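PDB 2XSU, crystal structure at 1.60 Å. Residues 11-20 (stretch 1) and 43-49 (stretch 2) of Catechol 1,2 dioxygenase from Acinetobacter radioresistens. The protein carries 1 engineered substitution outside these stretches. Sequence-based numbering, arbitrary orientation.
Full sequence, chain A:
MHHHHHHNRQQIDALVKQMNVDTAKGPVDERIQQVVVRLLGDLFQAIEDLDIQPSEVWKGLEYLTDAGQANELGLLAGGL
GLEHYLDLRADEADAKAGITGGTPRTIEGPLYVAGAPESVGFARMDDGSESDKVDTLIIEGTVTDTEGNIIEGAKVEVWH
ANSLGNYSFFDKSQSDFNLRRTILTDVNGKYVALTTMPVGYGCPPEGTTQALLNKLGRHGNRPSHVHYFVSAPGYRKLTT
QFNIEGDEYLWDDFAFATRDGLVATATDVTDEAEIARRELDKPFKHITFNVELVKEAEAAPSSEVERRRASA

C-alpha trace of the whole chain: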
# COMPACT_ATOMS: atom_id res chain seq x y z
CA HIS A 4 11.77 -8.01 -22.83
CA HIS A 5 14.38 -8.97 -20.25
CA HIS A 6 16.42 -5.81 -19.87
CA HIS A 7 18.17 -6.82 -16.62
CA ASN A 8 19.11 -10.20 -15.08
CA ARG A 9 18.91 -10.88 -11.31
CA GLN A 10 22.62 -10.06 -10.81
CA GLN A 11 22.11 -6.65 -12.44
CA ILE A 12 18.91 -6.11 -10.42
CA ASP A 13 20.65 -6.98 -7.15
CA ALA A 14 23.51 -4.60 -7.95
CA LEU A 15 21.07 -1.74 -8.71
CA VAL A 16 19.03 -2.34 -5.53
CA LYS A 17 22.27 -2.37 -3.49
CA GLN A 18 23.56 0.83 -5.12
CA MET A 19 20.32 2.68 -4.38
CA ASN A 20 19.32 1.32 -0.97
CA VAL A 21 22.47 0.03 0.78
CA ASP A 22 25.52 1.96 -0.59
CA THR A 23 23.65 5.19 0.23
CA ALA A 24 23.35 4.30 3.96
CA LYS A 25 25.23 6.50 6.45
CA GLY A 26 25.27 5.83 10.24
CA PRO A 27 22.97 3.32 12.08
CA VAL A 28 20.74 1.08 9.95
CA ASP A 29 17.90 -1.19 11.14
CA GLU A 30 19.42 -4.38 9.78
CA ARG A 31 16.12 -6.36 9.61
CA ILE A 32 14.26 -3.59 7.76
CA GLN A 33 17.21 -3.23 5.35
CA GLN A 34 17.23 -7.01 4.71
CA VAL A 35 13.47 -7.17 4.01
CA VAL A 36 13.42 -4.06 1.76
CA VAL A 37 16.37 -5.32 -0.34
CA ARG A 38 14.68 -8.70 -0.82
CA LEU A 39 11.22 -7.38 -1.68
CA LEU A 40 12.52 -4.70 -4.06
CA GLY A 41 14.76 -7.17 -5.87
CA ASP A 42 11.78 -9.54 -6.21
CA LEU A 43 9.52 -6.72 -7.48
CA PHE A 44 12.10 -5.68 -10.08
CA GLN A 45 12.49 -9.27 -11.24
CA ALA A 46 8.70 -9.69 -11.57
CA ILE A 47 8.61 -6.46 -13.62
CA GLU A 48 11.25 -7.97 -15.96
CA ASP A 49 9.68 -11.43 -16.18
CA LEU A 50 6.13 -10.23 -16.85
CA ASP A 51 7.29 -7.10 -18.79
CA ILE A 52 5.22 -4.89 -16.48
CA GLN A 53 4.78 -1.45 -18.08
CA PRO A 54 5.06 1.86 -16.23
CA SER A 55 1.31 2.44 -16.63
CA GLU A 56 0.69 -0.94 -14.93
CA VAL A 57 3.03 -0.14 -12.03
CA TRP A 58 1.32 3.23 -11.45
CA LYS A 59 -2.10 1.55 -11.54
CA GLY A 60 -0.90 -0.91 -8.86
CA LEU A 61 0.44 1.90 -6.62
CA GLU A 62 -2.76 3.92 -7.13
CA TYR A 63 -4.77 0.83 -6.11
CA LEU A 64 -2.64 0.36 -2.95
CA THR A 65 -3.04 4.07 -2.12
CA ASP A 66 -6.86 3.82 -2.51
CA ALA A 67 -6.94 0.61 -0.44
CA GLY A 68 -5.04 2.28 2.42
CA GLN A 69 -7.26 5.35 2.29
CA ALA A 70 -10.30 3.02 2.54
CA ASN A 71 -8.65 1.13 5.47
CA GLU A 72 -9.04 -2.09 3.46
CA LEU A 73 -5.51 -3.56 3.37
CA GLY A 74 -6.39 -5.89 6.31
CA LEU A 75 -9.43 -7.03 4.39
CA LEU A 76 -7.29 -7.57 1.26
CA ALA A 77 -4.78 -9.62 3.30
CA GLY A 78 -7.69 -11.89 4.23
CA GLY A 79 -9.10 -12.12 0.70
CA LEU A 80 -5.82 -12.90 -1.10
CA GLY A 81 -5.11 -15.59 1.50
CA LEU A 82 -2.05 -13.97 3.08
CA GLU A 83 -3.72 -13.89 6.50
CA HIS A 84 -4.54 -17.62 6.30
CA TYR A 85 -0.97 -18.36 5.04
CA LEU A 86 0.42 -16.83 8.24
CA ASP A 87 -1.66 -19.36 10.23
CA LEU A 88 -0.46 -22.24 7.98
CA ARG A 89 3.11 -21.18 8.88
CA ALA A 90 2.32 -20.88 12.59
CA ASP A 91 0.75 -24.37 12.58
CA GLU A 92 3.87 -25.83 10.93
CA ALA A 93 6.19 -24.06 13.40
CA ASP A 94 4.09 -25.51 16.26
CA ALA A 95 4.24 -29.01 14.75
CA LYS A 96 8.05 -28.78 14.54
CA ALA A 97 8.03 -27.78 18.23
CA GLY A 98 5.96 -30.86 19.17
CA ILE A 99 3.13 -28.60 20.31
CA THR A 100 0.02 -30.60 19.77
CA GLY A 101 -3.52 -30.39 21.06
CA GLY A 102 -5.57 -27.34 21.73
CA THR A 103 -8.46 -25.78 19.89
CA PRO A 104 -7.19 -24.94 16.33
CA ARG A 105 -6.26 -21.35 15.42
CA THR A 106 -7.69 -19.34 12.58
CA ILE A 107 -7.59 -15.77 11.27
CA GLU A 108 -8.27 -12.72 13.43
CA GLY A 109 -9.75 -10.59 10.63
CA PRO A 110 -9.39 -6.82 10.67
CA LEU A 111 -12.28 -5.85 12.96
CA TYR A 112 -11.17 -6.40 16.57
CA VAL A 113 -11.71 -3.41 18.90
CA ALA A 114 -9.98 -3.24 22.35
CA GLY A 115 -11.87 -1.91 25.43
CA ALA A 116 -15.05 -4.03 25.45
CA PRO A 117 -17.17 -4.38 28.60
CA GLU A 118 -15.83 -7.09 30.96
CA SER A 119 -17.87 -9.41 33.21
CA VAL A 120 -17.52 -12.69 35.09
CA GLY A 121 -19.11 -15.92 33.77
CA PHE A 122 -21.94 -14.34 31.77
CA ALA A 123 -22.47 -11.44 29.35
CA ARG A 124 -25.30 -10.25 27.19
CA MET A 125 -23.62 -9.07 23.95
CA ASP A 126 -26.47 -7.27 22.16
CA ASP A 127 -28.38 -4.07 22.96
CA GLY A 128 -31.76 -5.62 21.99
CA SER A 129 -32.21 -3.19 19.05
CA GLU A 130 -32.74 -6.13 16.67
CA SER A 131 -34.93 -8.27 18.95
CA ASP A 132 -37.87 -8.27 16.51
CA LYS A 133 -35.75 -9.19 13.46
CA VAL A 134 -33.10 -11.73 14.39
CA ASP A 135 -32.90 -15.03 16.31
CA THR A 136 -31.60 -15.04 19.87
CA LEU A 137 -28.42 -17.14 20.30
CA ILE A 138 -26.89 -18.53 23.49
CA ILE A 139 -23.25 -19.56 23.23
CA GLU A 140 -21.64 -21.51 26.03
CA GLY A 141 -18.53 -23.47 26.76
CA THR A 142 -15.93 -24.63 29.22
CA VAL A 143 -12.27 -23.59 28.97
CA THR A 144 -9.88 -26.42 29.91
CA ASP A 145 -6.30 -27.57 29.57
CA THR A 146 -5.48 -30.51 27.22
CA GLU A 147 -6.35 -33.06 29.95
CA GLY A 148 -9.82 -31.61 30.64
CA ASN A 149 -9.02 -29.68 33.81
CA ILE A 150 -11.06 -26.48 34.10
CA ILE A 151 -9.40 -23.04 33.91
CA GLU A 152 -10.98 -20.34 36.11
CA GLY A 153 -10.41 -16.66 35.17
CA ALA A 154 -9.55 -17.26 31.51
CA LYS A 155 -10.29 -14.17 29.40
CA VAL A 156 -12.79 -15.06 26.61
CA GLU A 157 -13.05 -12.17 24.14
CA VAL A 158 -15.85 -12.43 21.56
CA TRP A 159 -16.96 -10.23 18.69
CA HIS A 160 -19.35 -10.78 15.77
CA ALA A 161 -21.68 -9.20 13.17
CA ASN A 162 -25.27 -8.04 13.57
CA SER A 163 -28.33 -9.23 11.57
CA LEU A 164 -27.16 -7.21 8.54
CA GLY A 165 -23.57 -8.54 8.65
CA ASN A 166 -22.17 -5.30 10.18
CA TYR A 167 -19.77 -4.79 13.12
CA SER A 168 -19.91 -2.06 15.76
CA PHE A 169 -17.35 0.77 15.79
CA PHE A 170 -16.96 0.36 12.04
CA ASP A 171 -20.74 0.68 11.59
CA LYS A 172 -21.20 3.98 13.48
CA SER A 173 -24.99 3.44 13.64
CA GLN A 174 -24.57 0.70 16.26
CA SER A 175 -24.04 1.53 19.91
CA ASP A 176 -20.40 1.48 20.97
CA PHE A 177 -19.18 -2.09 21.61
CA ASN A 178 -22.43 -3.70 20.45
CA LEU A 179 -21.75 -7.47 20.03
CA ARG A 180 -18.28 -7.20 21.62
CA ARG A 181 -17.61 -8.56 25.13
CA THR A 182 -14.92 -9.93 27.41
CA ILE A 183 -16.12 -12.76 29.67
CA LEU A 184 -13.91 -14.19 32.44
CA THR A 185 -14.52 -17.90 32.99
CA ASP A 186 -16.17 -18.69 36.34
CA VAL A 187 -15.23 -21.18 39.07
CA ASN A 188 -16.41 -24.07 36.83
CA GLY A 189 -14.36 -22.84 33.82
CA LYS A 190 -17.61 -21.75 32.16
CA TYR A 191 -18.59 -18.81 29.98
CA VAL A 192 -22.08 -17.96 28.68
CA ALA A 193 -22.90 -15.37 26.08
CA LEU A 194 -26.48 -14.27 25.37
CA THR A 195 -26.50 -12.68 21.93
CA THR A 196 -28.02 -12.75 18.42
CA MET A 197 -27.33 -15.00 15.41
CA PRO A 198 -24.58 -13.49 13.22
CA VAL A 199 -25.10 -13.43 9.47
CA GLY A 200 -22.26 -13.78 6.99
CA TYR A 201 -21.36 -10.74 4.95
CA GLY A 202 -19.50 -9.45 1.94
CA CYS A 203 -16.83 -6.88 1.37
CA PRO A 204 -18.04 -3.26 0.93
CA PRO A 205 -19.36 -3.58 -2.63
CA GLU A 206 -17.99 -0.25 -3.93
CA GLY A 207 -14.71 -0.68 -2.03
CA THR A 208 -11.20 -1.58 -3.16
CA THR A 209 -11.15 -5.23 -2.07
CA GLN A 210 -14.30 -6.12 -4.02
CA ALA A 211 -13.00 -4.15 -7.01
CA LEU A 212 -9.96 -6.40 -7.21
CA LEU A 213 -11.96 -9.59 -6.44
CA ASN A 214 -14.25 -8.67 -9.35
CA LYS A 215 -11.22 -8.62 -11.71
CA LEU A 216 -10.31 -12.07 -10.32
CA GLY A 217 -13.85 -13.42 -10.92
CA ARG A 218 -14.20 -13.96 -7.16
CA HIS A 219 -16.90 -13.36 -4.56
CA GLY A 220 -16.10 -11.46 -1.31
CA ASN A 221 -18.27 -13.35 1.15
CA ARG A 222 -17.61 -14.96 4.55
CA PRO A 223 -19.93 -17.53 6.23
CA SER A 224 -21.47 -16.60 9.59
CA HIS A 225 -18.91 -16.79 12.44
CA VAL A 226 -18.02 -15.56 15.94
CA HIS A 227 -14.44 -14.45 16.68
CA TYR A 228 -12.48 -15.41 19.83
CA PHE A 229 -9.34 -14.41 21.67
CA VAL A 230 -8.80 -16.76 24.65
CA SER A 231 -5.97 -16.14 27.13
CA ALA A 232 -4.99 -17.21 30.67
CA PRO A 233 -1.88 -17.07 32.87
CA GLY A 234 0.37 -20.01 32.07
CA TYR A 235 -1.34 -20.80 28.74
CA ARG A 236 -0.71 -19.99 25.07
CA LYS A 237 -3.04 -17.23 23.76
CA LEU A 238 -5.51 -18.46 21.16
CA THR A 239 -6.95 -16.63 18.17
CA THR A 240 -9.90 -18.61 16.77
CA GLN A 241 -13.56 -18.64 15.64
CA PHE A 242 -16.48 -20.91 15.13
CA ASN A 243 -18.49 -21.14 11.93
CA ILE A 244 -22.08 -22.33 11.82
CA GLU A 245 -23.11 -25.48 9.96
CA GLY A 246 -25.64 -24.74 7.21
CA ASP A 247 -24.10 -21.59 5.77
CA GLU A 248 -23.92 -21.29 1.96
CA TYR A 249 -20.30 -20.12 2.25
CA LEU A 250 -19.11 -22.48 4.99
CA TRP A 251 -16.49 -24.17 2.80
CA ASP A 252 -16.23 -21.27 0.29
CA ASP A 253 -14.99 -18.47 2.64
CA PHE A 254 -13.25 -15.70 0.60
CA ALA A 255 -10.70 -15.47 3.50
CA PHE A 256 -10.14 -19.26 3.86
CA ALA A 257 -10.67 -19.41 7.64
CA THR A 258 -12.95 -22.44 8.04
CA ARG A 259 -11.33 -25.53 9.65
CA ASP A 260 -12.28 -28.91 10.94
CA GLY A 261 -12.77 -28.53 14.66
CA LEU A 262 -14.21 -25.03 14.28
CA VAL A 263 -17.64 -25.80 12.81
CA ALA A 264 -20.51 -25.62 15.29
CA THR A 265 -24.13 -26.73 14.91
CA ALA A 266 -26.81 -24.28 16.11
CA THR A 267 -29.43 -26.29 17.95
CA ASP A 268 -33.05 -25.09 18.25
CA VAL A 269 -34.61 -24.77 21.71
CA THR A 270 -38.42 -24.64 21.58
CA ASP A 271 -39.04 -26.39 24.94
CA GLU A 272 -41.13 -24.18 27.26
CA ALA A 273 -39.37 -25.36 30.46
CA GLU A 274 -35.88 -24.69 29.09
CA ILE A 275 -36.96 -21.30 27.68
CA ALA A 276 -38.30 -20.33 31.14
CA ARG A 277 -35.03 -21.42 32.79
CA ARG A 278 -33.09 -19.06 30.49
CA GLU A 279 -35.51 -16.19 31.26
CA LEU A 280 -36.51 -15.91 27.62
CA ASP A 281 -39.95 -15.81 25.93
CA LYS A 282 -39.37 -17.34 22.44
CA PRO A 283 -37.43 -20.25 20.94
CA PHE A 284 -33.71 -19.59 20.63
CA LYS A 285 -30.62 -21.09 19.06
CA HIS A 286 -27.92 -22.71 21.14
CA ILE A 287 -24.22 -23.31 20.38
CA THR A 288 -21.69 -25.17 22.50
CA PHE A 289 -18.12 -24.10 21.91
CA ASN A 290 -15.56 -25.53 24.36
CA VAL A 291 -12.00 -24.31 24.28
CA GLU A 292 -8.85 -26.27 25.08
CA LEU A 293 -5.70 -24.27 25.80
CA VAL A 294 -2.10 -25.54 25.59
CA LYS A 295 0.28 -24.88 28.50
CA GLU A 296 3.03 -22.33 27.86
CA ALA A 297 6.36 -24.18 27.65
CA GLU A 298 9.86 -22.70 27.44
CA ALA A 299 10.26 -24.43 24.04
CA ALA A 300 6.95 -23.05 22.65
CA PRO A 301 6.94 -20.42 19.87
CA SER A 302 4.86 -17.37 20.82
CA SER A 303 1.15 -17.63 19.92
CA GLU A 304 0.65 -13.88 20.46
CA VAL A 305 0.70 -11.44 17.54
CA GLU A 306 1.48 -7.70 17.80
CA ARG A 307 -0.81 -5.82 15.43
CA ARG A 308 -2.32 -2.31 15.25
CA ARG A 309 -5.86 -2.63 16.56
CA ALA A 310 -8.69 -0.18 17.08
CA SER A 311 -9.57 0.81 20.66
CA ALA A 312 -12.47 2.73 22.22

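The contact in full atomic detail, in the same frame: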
# COMPACT_ATOMS: atom_id res chain seq x y z
N GLN A 11 22.16 -8.08 -12.12
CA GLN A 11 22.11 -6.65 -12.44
C GLN A 11 21.06 -5.96 -11.56
O GLN A 11 21.30 -4.85 -11.08
CB GLN A 11 21.79 -6.41 -13.91
CG GLN A 11 22.91 -6.88 -14.88
CD GLN A 11 22.42 -7.05 -16.32
OE1 GLN A 11 21.30 -7.47 -16.58
NE2 GLN A 11 23.30 -6.73 -17.28
N ILE A 12 19.94 -6.64 -11.33
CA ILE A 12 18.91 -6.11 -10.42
C ILE A 12 19.48 -5.95 -9.01
O ILE A 12 19.31 -4.91 -8.37
CB ILE A 12 17.64 -7.02 -10.42
CG1 ILE A 12 16.83 -6.81 -11.72
CG2 ILE A 12 16.76 -6.82 -9.14
CD1 ILE A 12 15.78 -7.93 -12.05
N ASP A 13 20.10 -7.02 -8.50
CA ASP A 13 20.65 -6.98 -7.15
C ASP A 13 21.68 -5.88 -6.97
O ASP A 13 21.69 -5.20 -5.93
CB ASP A 13 21.23 -8.34 -6.78
CG ASP A 13 20.16 -9.36 -6.51
OD1 ASP A 13 18.97 -8.97 -6.38
OD2 ASP A 13 20.49 -10.57 -6.46
N ALA A 14 22.50 -5.65 -8.00
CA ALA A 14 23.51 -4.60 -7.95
C ALA A 14 22.86 -3.22 -7.90
O ALA A 14 23.26 -2.38 -7.09
CB ALA A 14 24.47 -4.72 -9.15
N LEU A 15 21.83 -3.02 -8.72
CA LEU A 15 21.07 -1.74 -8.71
C LEU A 15 20.37 -1.47 -7.36
O LEU A 15 20.45 -0.36 -6.82
CB LEU A 15 20.04 -1.74 -9.83
CG LEU A 15 20.56 -1.52 -11.25
CD1 LEU A 15 19.43 -1.82 -12.24
CD2 LEU A 15 21.05 -0.09 -11.41
N VAL A 16 19.70 -2.49 -6.83
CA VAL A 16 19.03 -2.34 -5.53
C VAL A 16 20.04 -1.99 -4.43
O VAL A 16 19.75 -1.11 -3.58
CB VAL A 16 18.21 -3.61 -5.18
CG1 VAL A 16 17.68 -3.53 -3.73
CG2 VAL A 16 17.02 -3.74 -6.09
N LYS A 17 21.21 -2.64 -4.46
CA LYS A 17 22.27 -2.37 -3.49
C LYS A 17 22.79 -0.93 -3.63
O LYS A 17 22.95 -0.22 -2.63
CB LYS A 17 23.41 -3.39 -3.63
CG LYS A 17 24.54 -3.17 -2.64
CD LYS A 17 25.59 -4.26 -2.78
CE LYS A 17 26.71 -4.05 -1.77
NZ LYS A 17 27.65 -3.00 -2.24
N GLN A 18 23.04 -0.52 -4.86
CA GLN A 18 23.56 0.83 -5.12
C GLN A 18 22.62 1.90 -4.58
O GLN A 18 23.07 2.89 -4.00
CB GLN A 18 23.74 1.03 -6.61
CG GLN A 18 24.94 0.31 -7.15
CD GLN A 18 24.93 0.21 -8.66
OE1 GLN A 18 24.27 1.00 -9.35
NE2 GLN A 18 25.66 -0.78 -9.19
N MET A 19 21.32 1.68 -4.77
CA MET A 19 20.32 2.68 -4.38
C MET A 19 19.94 2.65 -2.90
O MET A 19 19.69 3.72 -2.29
CB MET A 19 19.08 2.55 -5.29
CG MET A 19 19.38 2.81 -6.77
SD MET A 19 17.94 2.85 -7.86
CE MET A 19 17.35 1.16 -7.66
N ASN A 20 19.93 1.47 -2.29
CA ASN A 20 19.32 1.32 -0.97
C ASN A 20 20.26 0.94 0.17
O ASN A 20 19.89 1.04 1.36
CB ASN A 20 18.12 0.35 -1.03
CG ASN A 20 16.95 0.95 -1.77
OD1 ASN A 20 16.27 1.83 -1.25
ND2 ASN A 20 16.74 0.52 -3.02
N LEU A 43 10.44 -7.55 -6.68
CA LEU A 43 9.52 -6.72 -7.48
C LEU A 43 10.15 -6.41 -8.83
O LEU A 43 9.50 -6.56 -9.86
CB LEU A 43 9.13 -5.45 -6.73
CG LEU A 43 8.25 -4.50 -7.56
CD1 LEU A 43 6.89 -5.10 -7.97
CD2 LEU A 43 8.03 -3.25 -6.73
N PHE A 44 11.41 -6.00 -8.83
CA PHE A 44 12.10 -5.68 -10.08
C PHE A 44 12.17 -6.90 -11.01
O PHE A 44 11.97 -6.77 -12.21
CB PHE A 44 13.53 -5.18 -9.81
CG PHE A 44 13.63 -3.76 -9.28
CD1 PHE A 44 12.52 -3.04 -8.82
CD2 PHE A 44 14.89 -3.16 -9.19
CE1 PHE A 44 12.68 -1.73 -8.29
CE2 PHE A 44 15.04 -1.84 -8.68
CZ PHE A 44 13.93 -1.14 -8.22
N GLN A 45 12.42 -8.08 -10.44
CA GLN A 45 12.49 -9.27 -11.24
C GLN A 45 11.11 -9.67 -11.82
O GLN A 45 11.02 -10.13 -12.96
CB GLN A 45 13.10 -10.41 -10.44
CG GLN A 45 13.30 -11.65 -11.33
CD GLN A 45 14.40 -11.48 -12.35
OE1 GLN A 45 14.15 -11.50 -13.56
NE2 GLN A 45 15.64 -11.34 -11.88
N ALA A 46 10.04 -9.47 -11.04
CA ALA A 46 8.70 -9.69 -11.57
C ALA A 46 8.37 -8.71 -12.71
O ALA A 46 7.74 -9.07 -13.69
CB ALA A 46 7.64 -9.59 -10.43
N ILE A 47 8.80 -7.45 -12.56
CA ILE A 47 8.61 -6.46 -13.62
C ILE A 47 9.31 -6.93 -14.91
O ILE A 47 8.74 -6.84 -15.98
CB ILE A 47 9.12 -5.07 -13.17
CG1 ILE A 47 8.10 -4.47 -12.19
CG2 ILE A 47 9.19 -4.08 -14.35
CD1 ILE A 47 8.61 -3.31 -11.33
N GLU A 48 10.54 -7.44 -14.79
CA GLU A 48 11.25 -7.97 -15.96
C GLU A 48 10.53 -9.19 -16.54
O GLU A 48 10.26 -9.25 -17.75
CB GLU A 48 12.68 -8.36 -15.62
CG GLU A 48 13.56 -7.20 -15.21
CD GLU A 48 13.86 -6.24 -16.36
OE1 GLU A 48 13.68 -6.60 -17.55
OE2 GLU A 48 14.30 -5.11 -16.06
N ASP A 49 10.22 -10.16 -15.68
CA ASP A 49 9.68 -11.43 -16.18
C ASP A 49 8.33 -11.29 -16.87
O ASP A 49 8.05 -11.96 -17.88
CB ASP A 49 9.57 -12.48 -15.07
CG ASP A 49 10.92 -13.04 -14.60
OD1 ASP A 49 11.96 -12.91 -15.31
OD2 ASP A 49 10.96 -13.64 -13.52

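What kind of contact joins these two helices? It is a small apolar one, with no hydrogen bond running from one stretch to the other. The helices cross at 139° between their N-to-C directions, closer to antiparallel than to parallel, and their axes come no nearer than 10.3 Å. At that spacing the backbones cannot touch, so side chains must fill the gap. The CA atoms of Ile12 and Phe44, 6.8 Å apart, mark the register, and these two residues supply most of the 269 Å² buried in total. Each backbone meets its own polar needs along the helix: Val16 N donates to Ile12 O at 2.9 Å, and Glu48 N to Phe44 O at 3.0 Å.

How does Ile12 reach so much of the second helix? Its CA-to-CB bond points toward that helix, and its rotamer, m at chi1 and t at chi2, extends CG1 and CD1. Ile12 CG2 packs against Phe44 CB at 3.7 Å; Ile12 CD1 also lies near Phe44, 4.2 Å from Phe44 CB, and continues to Glu48, 3.9 Å from Glu48 CG. The same methyl meets the amide end of the Gln45 side chain. A beta-branched residue suits this place because it presents bulk close to the backbone and still has an arm long enough to reach the next turn of the partner helix.

Why does Phe44 serve as the centre of the other side? Its CA-to-CB bond also points toward the partner, and chi1 near -75° (m) carries the ring along the first helix, so that one aromatic side chain meets three residues, Ile12, Val16 and Met19. Val16 CG2 approaches Phe44 CE2 at 3.8 Å, with chi1 at 172° (t); a short branched side chain is enough to bring a methyl to the ring. Met19 stands farther along and needs more length. Its m, t, m conformation extends the chain through chi2 and then bends it at chi3, placing Met19 CE 3.9 Å from Phe44 CE2, at the ring edge and near its plane. The flexible thioether chain is well fitted to closing the end of such a ring. Ile12, Val16, Met19 and Phe44 are all buried, as befits side chains with no polar group to satisfy.

What do the polar residues contribute? Gln45 and Glu48 offer the aliphatic isoleucine their surfaces without pairing with any polar group of the first stretch. The CA-to-CB bond of Gln45 points sideways, and chi1 at -175° (t) with chi2 at 71° (p) folds the side chain so that its end lies over the Ile12 methyl. Glu48 points toward the first helix from CA to CB, yet it is the methylene CG that meets Ile12 CD1. Its m, m rotamer bends the chain, and both carboxylate oxygens are hydrogen-bonded elsewhere in the structure, which lets a charged residue remain buried beside an apolar contact.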